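Local coordinates for protein iron superoxide dismutase (Trypanosoma cruzi, PDB 2GPC) that probably catalyses the dismutation of superoxide to oxygen and hydrogen peroxide at an iron centre, as a dimeric iron superoxide dismutase, at residues 18-23 with 167-172; 56-61 with 144-149. All coordinates share one frame; numbering follows the deposited sequence.

Contact 1 (18-23 with 167-172)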
ATOM      1  N   GLY A  18     -16.084   5.285  15.170  1.00 14.95           N
ATOM      2  CA  GLY A  18     -15.220   4.174  14.777  1.00 14.58           C
ATOM      3  C   GLY A  18     -13.916   4.488  14.043  1.00 14.02           C
ATOM      4  O   GLY A  18     -13.371   3.614  13.351  1.00 13.66           O
ATOM      5  N   LEU A  19     -13.412   5.708  14.207  1.00 13.35           N
ATOM      6  CA  LEU A  19     -12.041   6.073  13.827  1.00 13.09           C
ATOM      7  C   LEU A  19     -11.422   6.774  15.012  1.00 12.83           C
ATOM      8  O   LEU A  19     -11.764   7.916  15.307  1.00 12.54           O
ATOM      9  CB  LEU A  19     -12.013   7.008  12.612  1.00 13.28           C
ATOM     10  CG  LEU A  19     -12.077   6.379  11.223  1.00 14.80           C
ATOM     11  CD1 LEU A  19     -11.918   7.496  10.177  1.00 16.73           C
ATOM     12  CD2 LEU A  19     -11.036   5.302  11.023  1.00 15.25           C
ATOM     13  N   SER A  20     -10.517   6.076  15.691  1.00 12.96           N
ATOM     14  CA  SER A  20     -10.049   6.452  17.026  1.00 12.85           C
ATOM     15  C   SER A  20      -9.112   7.645  16.990  1.00 12.80           C
ATOM     16  O   SER A  20      -8.528   7.956  15.955  1.00 11.95           O
ATOM     17  CB  SER A  20      -9.318   5.279  17.694  1.00 12.64           C
ATOM     18  OG  SER A  20      -8.149   4.935  16.965  1.00 12.38           O
ATOM     19  N   LYS A  21      -8.996   8.323  18.129  1.00 13.24           N
ATOM     20  CA  LYS A  21      -7.996   9.376  18.283  1.00 13.78           C
ATOM     21  C   LYS A  21      -6.619   8.915  17.816  1.00 14.00           C
ATOM     22  O   LYS A  21      -5.920   9.654  17.121  1.00 14.21           O
ATOM     23  CB  LYS A  21      -7.922   9.871  19.728  1.00 13.64           C
ATOM     24  CG  LYS A  21      -7.107  11.145  19.889  1.00 14.40           C
ATOM     25  CD  LYS A  21      -7.155  11.675  21.320  1.00 14.81           C
ATOM     26  CE  LYS A  21      -6.548  13.065  21.419  1.00 14.80           C
ATOM     27  NZ  LYS A  21      -6.293  13.466  22.830  1.00 13.43           N
ATOM     28  N   GLN A  22      -6.234   7.693  18.181  1.00 14.45           N
ATOM     29  CA  GLN A  22      -4.908   7.186  17.845  1.00 14.66           C
ATOM     30  C   GLN A  22      -4.756   6.939  16.334  1.00 13.77           C
ATOM     31  O   GLN A  22      -3.755   7.341  15.757  1.00 13.50           O
ATOM     32  CB  GLN A  22      -4.574   5.943  18.689  1.00 15.27           C
ATOM     33  CG  GLN A  22      -3.280   5.230  18.333  1.00 18.63           C
ATOM     34  CD  GLN A  22      -2.018   6.015  18.679  1.00 21.78           C
ATOM     35  OE1 GLN A  22      -2.077   7.153  19.166  1.00 24.26           O
ATOM     36  NE2 GLN A  22      -0.873   5.392  18.447  1.00 24.15           N
ATOM     37  N   GLN A  23      -5.756   6.323  15.699  1.00 12.81           N
ATOM     38  CA  GLN A  23      -5.737   6.091  14.248  1.00 12.39           C
ATOM     39  C   GLN A  23      -5.645   7.409  13.486  1.00 12.19           C
ATOM     40  O   GLN A  23      -4.887   7.537  12.521  1.00 11.36           O
ATOM     41  CB  GLN A  23      -6.994   5.324  13.815  1.00 12.19           C
ATOM     42  CG  GLN A  23      -7.184   5.137  12.322  1.00 12.45           C
ATOM     43  CD  GLN A  23      -6.151   4.222  11.704  1.00 13.09           C
ATOM     44  OE1 GLN A  23      -6.330   3.011  11.686  1.00 14.46           O
ATOM     45  NE2 GLN A  23      -5.065   4.799  11.199  1.00 12.91           N
ATOM     46  N   TYR A 167      -5.341   0.490   9.520  1.00 11.22           N
ATOM     47  CA  TYR A 167      -4.746  -0.704  10.125  1.00 11.63           C
ATOM     48  C   TYR A 167      -4.746  -0.652  11.656  1.00 11.56           C
ATOM     49  O   TYR A 167      -4.847  -1.681  12.324  1.00 11.57           O
ATOM     50  CB  TYR A 167      -3.330  -0.972   9.605  1.00 11.81           C
ATOM     51  CG  TYR A 167      -3.110  -2.457   9.425  1.00 11.69           C
ATOM     52  CD1 TYR A 167      -3.571  -3.109   8.285  1.00 12.07           C
ATOM     53  CD2 TYR A 167      -2.518  -3.216  10.427  1.00 12.74           C
ATOM     54  CE1 TYR A 167      -3.412  -4.465   8.120  1.00 12.94           C
ATOM     55  CE2 TYR A 167      -2.351  -4.586  10.277  1.00 13.07           C
ATOM     56  CZ  TYR A 167      -2.808  -5.207   9.123  1.00 12.44           C
ATOM     57  OH  TYR A 167      -2.660  -6.554   8.951  1.00 13.47           O
ATOM     58  N   VAL A 168      -4.640   0.553  12.203  1.00 11.89           N
ATOM     59  CA  VAL A 168      -4.620   0.742  13.646  1.00 11.78           C
ATOM     60  C   VAL A 168      -5.922   0.254  14.279  1.00 11.87           C
ATOM     61  O   VAL A 168      -5.900  -0.475  15.280  1.00 11.31           O
ATOM     62  CB  VAL A 168      -4.344   2.224  14.002  1.00 12.02           C
ATOM     63  CG1 VAL A 168      -4.356   2.446  15.504  1.00 11.35           C
ATOM     64  CG2 VAL A 168      -3.033   2.675  13.371  1.00 11.27           C
ATOM     65  N   ASP A 169      -7.055   0.611  13.678  1.00 11.89           N
ATOM     66  CA  ASP A 169      -8.357   0.276  14.260  1.00 11.51           C
ATOM     67  C   ASP A 169      -8.935  -1.038  13.729  1.00 11.42           C
ATOM     68  O   ASP A 169      -9.661  -1.728  14.452  1.00 11.17           O
ATOM     69  CB  ASP A 169      -9.374   1.373  13.957  1.00 11.48           C
ATOM     70  CG  ASP A 169      -9.225   2.585  14.832  1.00 11.96           C
ATOM     71  OD1 ASP A 169      -8.288   2.669  15.670  1.00 11.54           O
ATOM     72  OD2 ASP A 169     -10.040   3.523  14.750  1.00 12.61           O
ATOM     73  N   TYR A 170      -8.634  -1.357  12.473  1.00 11.18           N
ATOM     74  CA  TYR A 170      -9.332  -2.413  11.741  1.00 11.14           C
ATOM     75  C   TYR A 170      -8.417  -3.559  11.318  1.00 11.37           C
ATOM     76  O   TYR A 170      -8.897  -4.584  10.853  1.00 10.53           O
ATOM     77  CB  TYR A 170     -10.049  -1.810  10.517  1.00 11.29           C
ATOM     78  CG  TYR A 170     -11.185  -0.927  10.941  1.00 11.66           C
ATOM     79  CD1 TYR A 170     -12.464  -1.457  11.136  1.00 12.94           C
ATOM     80  CD2 TYR A 170     -10.975   0.417  11.222  1.00 11.86           C
ATOM     81  CE1 TYR A 170     -13.505  -0.659  11.572  1.00 12.57           C
ATOM     82  CE2 TYR A 170     -12.011   1.223  11.663  1.00 12.48           C
ATOM     83  CZ  TYR A 170     -13.274   0.673  11.836  1.00 11.95           C
ATOM     84  OH  TYR A 170     -14.303   1.454  12.287  1.00 12.53           O
ATOM     85  N   LYS A 171      -7.112  -3.386  11.513  1.00 11.92           N
ATOM     86  CA  LYS A 171      -6.107  -4.308  10.987  1.00 12.43           C
ATOM     87  C   LYS A 171      -6.416  -4.598   9.510  1.00 11.82           C
ATOM     88  O   LYS A 171      -6.594  -3.674   8.734  1.00 11.64           O
ATOM     89  CB  LYS A 171      -6.019  -5.572  11.865  1.00 12.87           C
ATOM     90  CG  LYS A 171      -5.533  -5.304  13.301  1.00 16.37           C
ATOM     91  CD  LYS A 171      -6.497  -5.837  14.354  1.00 19.38           C
ATOM     92  CE  LYS A 171      -6.005  -5.550  15.779  1.00 20.23           C
ATOM     93  NZ  LYS A 171      -7.143  -5.121  16.653  1.00 22.49           N
ATOM     94  N   ASN A 172      -6.487  -5.867   9.122  1.00 11.96           N
ATOM     95  CA  ASN A 172      -6.718  -6.263   7.720  1.00 12.06           C
ATOM     96  C   ASN A 172      -8.137  -6.034   7.196  1.00 12.18           C
ATOM     97  O   ASN A 172      -8.376  -6.176   5.997  1.00 12.48           O
ATOM     98  CB  ASN A 172      -6.420  -7.752   7.553  1.00 12.19           C
ATOM     99  CG  ASN A 172      -7.345  -8.616   8.392  1.00 12.66           C
ATOM    100  OD1 ASN A 172      -8.301  -9.231   7.886  1.00 15.56           O
ATOM    101  ND2 ASN A 172      -7.081  -8.650   9.679  1.00 10.49           N
TER
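The ring of Tyr170 meets segment 18-23 with its edge. Gly18 O and Leu19 CD2 both lie near the ring plane, and Ala176 and Tyr177 of helix 174-184 pack against the same side chain. Tyr170 OH donates to Gly18 O at 2.6 Å, tilted 15° from the carbonyl plane, and is also hydrogen-bonded to Thr180. The carboxylate of Asp169 grips Ser20 with both oxygens, each through its syn lone pair. OD2 takes Ser20 N at 2.8 Å and OD1 takes Ser20 OG at 2.6 Å. Ser20 OG sits between its own backbone N and carbonyl carbon (chi1 63°). From there it accepts from Gln23 N at 3.0 Å and forms the N-cap of helix 21-44. The amide of Gln23 is turned 67° from the carboxylate, and its CD lies 3.5 Å from Val168 CB. Gln23 OE1 accepts from Asp169 N at 3.2 Å. Its NE2 makes a weak hydrogen bond to O of His164, an iron ligand. Through it Gln23, whose side chain is about 8 Å from the iron, is weakly linked to the metal site. The charge of Asp169, beside the N-terminal end of helix 21-44, is probably stabilised by the helix dipole and its two donors.

Contact 2 (56-61 with 144-149); sequences EIIRTE and AGCPLT
Ile58 carries the contact, reaching from helix 54-60 toward Cys146 and Leu148. Its CB stands back, 4.8 Å from Leu148 CB. CG1 lies beside the backbone N (chi1 -68°), which puts CG2 anti to that nitrogen and on the side of the other segment. CG2 then touches Leu148 CB at 3.9 Å and Cys146 SG at 4.0 Å. The same methyl is 4.2 Å from CG2 of Thr149. From CG1 the chain runs on to its tip. Ile58 CD1 lies 4.3 Å from Cys146 SG and 4.4 Å from Leu148 CD1. Ile58 also packs on Phe73 of helix 63-80.

The facing segment belongs to the loop that joins strands 135-142 and 153-160 of the antiparallel sheet in the C-terminal domain. Residues 147-149 form a 3-10 turn, with Thr149 N bonded to Cys146 O. The turn brings Leu148 and Thr149 up to helix 54-60 of the alpha-hairpin domain. Ahead of it, Gly145 O accepts hydrogen bonds from Asn74 and Thr141.

Cys146 lies alongside, CB and SG about equally near the Ile58 CG2 methyl; with SG anti to the backbone N (chi1 -175°) the sulfur also nears Ile58 CD1. Thr149 CG2 packs against the backbone, 3.7 Å from Ile58 O, and its side chain touches Phe66. At the exposed margin Arg59 CG lies 4.2 Å from Leu148 O. Glu56 CA lies over one face of the Arg59 guanidinium, offset toward the rim.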
ATOM      1  N   GLU A  56      -1.029  23.443  -8.438  1.00 17.03           N
ATOM      2  CA  GLU A  56      -0.172  23.713  -9.587  0.50 16.67           C
ATOM      3  C   GLU A  56       0.844  22.586  -9.735  1.00 16.55           C
ATOM      4  O   GLU A  56       1.131  22.137 -10.840  1.00 16.38           O
ATOM      5  CB  GLU A  56       0.530  25.077  -9.434  0.50 16.92           C
ATOM      6  CG  GLU A  56      -0.223  26.234 -10.089  0.50 17.06           C
ATOM      7  CD  GLU A  56      -0.121  27.565  -9.353  0.50 16.91           C
ATOM      8  OE1 GLU A  56       0.909  27.859  -8.702  0.50 15.09           O
ATOM      9  OE2 GLU A  56      -1.089  28.350  -9.458  0.50 18.02           O
ATOM     10  N   ILE A  57       1.387  22.135  -8.603  1.00 15.95           N
ATOM     11  CA  ILE A  57       2.340  21.037  -8.593  1.00 15.50           C
ATOM     12  C   ILE A  57       1.702  19.731  -9.101  1.00 15.60           C
ATOM     13  O   ILE A  57       2.321  18.978  -9.866  1.00 15.33           O
ATOM     14  CB  ILE A  57       2.929  20.820  -7.166  1.00 15.30           C
ATOM     15  CG1 ILE A  57       3.820  21.992  -6.747  1.00 15.58           C
ATOM     16  CG2 ILE A  57       3.729  19.531  -7.125  1.00 14.75           C
ATOM     17  CD1 ILE A  57       4.191  21.994  -5.267  1.00 16.26           C
ATOM     18  N   ILE A  58       0.488  19.444  -8.656  1.00 15.56           N
ATOM     19  CA  ILE A  58      -0.202  18.223  -9.060  1.00 16.07           C
ATOM     20  C   ILE A  58      -0.418  18.208 -10.592  1.00 16.85           C
ATOM     21  O   ILE A  58      -0.306  17.166 -11.240  1.00 15.64           O
ATOM     22  CB  ILE A  58      -1.543  18.087  -8.285  1.00 16.28           C
ATOM     23  CG1 ILE A  58      -1.280  17.827  -6.796  1.00 15.27           C
ATOM     24  CG2 ILE A  58      -2.393  16.944  -8.842  1.00 16.28           C
ATOM     25  CD1 ILE A  58      -2.445  18.108  -5.882  1.00 15.42           C
ATOM     26  N   ARG A  59      -0.700  19.378 -11.155  1.00 18.09           N
ATOM     27  CA  ARG A  59      -1.028  19.504 -12.576  1.00 19.49           C
ATOM     28  C   ARG A  59       0.192  19.490 -13.501  1.00 20.15           C
ATOM     29  O   ARG A  59       0.077  19.085 -14.659  1.00 20.64           O
ATOM     30  CB  ARG A  59      -1.830  20.788 -12.809  1.00 19.94           C
ATOM     31  CG  ARG A  59      -3.232  20.736 -12.233  1.00 22.13           C
ATOM     32  CD  ARG A  59      -4.161  21.845 -12.718  1.00 24.90           C
ATOM     33  NE  ARG A  59      -3.606  23.182 -12.482  1.00 27.72           N
ATOM     34  CZ  ARG A  59      -3.989  24.018 -11.511  1.00 28.59           C
ATOM     35  NH1 ARG A  59      -4.957  23.691 -10.659  1.00 29.08           N
ATOM     36  NH2 ARG A  59      -3.391  25.203 -11.404  1.00 29.43           N
ATOM     37  N   THR A  60       1.354  19.912 -12.993  1.00 20.62           N
ATOM     38  CA  THR A  60       2.530  20.172 -13.841  1.00 20.93           C
ATOM     39  C   THR A  60       3.778  19.353 -13.527  1.00 20.97           C
ATOM     40  O   THR A  60       4.726  19.361 -14.315  1.00 21.68           O
ATOM     41  CB  THR A  60       2.916  21.666 -13.773  1.00 21.28           C
ATOM     42  OG1 THR A  60       3.357  22.008 -12.449  1.00 20.95           O
ATOM     43  CG2 THR A  60       1.710  22.576 -14.027  1.00 20.94           C
ATOM     44  N   GLU A  61       3.812  18.668 -12.388  1.00 20.35           N
ATOM     45  CA  GLU A  61       4.997  17.906 -12.003  1.00 20.42           C
ATOM     46  C   GLU A  61       4.685  16.409 -11.960  1.00 20.42           C
ATOM     47  O   GLU A  61       3.522  16.003 -11.986  1.00 20.47           O
ATOM     48  CB  GLU A  61       5.529  18.365 -10.638  1.00 20.49           C
ATOM     49  CG  GLU A  61       5.874  19.852 -10.517  1.00 20.62           C
ATOM     50  CD  GLU A  61       7.221  20.239 -11.130  1.00 21.12           C
ATOM     51  OE1 GLU A  61       8.101  19.364 -11.343  1.00 21.32           O
ATOM     52  OE2 GLU A  61       7.399  21.441 -11.402  1.00 22.22           O
ATOM     53  N   ALA A 144      -0.631   7.737  -5.136  1.00 10.51           N
ATOM     54  CA  ALA A 144      -0.929   9.153  -4.900  1.00 10.98           C
ATOM     55  C   ALA A 144      -1.763   9.754  -6.022  1.00 11.12           C
ATOM     56  O   ALA A 144      -1.995  10.953  -6.039  1.00 11.42           O
ATOM     57  CB  ALA A 144       0.365   9.949  -4.719  1.00 11.05           C
ATOM     58  N   GLY A 145      -2.224   8.911  -6.947  1.00 11.45           N
ATOM     59  CA  GLY A 145      -3.100   9.323  -8.020  1.00 11.32           C
ATOM     60  C   GLY A 145      -4.155  10.297  -7.526  1.00 11.36           C
ATOM     61  O   GLY A 145      -4.765  10.111  -6.463  1.00 10.89           O
ATOM     62  N   CYS A 146      -4.360  11.340  -8.316  1.00 11.81           N
ATOM     63  CA  CYS A 146      -5.232  12.441  -7.957  1.00 12.31           C
ATOM     64  C   CYS A 146      -6.108  12.821  -9.161  1.00 12.82           C
ATOM     65  O   CYS A 146      -5.585  12.999 -10.252  1.00 13.22           O
ATOM     66  CB  CYS A 146      -4.378  13.625  -7.530  1.00 12.10           C
ATOM     67  SG  CYS A 146      -5.330  15.033  -6.912  1.00 12.86           S
ATOM     68  N   PRO A 147      -7.424  12.947  -8.970  1.00 13.61           N
ATOM     69  CA  PRO A 147      -8.333  13.311 -10.070  1.00 13.96           C
ATOM     70  C   PRO A 147      -7.972  14.626 -10.753  1.00 13.91           C
ATOM     71  O   PRO A 147      -8.301  14.745 -11.921  1.00 13.42           O
ATOM     72  CB  PRO A 147      -9.709  13.432  -9.389  1.00 13.96           C
ATOM     73  CG  PRO A 147      -9.576  12.709  -8.103  1.00 14.65           C
ATOM     74  CD  PRO A 147      -8.150  12.744  -7.704  1.00 13.52           C
ATOM     75  N   LEU A 148      -7.304  15.561 -10.070  1.00 13.97           N
ATOM     76  CA  LEU A 148      -6.870  16.820 -10.699  1.00 14.37           C
ATOM     77  C   LEU A 148      -6.016  16.660 -11.978  1.00 13.71           C
ATOM     78  O   LEU A 148      -5.939  17.591 -12.779  1.00 13.52           O
ATOM     79  CB  LEU A 148      -6.128  17.721  -9.699  1.00 14.98           C
ATOM     80  CG  LEU A 148      -6.907  18.155  -8.444  1.00 17.38           C
ATOM     81  CD1 LEU A 148      -6.209  19.316  -7.763  1.00 19.00           C
ATOM     82  CD2 LEU A 148      -8.358  18.499  -8.738  1.00 19.26           C
ATOM     83  N   THR A 149      -5.381  15.507 -12.181  1.00 13.03           N
ATOM     84  CA  THR A 149      -4.635  15.278 -13.432  1.00 12.83           C
ATOM     85  C   THR A 149      -5.564  15.001 -14.619  1.00 13.30           C
ATOM     86  O   THR A 149      -5.117  14.991 -15.761  1.00 13.40           O
ATOM     87  CB  THR A 149      -3.600  14.122 -13.301  1.00 12.80           C
ATOM     88  OG1 THR A 149      -4.253  12.903 -12.922  1.00 10.70           O
ATOM     89  CG2 THR A 149      -2.596  14.396 -12.182  1.00 12.86           C
TER

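How the contacts relate
From the N terminus the chain first passes 18-23, which leads into helix 21-44. Helix 54-60 follows, and 56-61 covers its last turn and the residue after it. Helix 63-80 leads on to the C-terminal domain, where 144-149 lies in the loop connecting strands 135-142 and 153-160. Here contact 2 closes its loop. Contact 1 closes a longer one at 167-172, so contact 2 is nested inside it. Both contacts join the alpha-hairpin domain to the C-terminal domain, on opposite sides of the chain's centre. Their nearest atoms are about 17 Å apart. Contact 1 ties the start of the long helix to helix 167-170; contact 2 ties a short helix to an inter-strand loop.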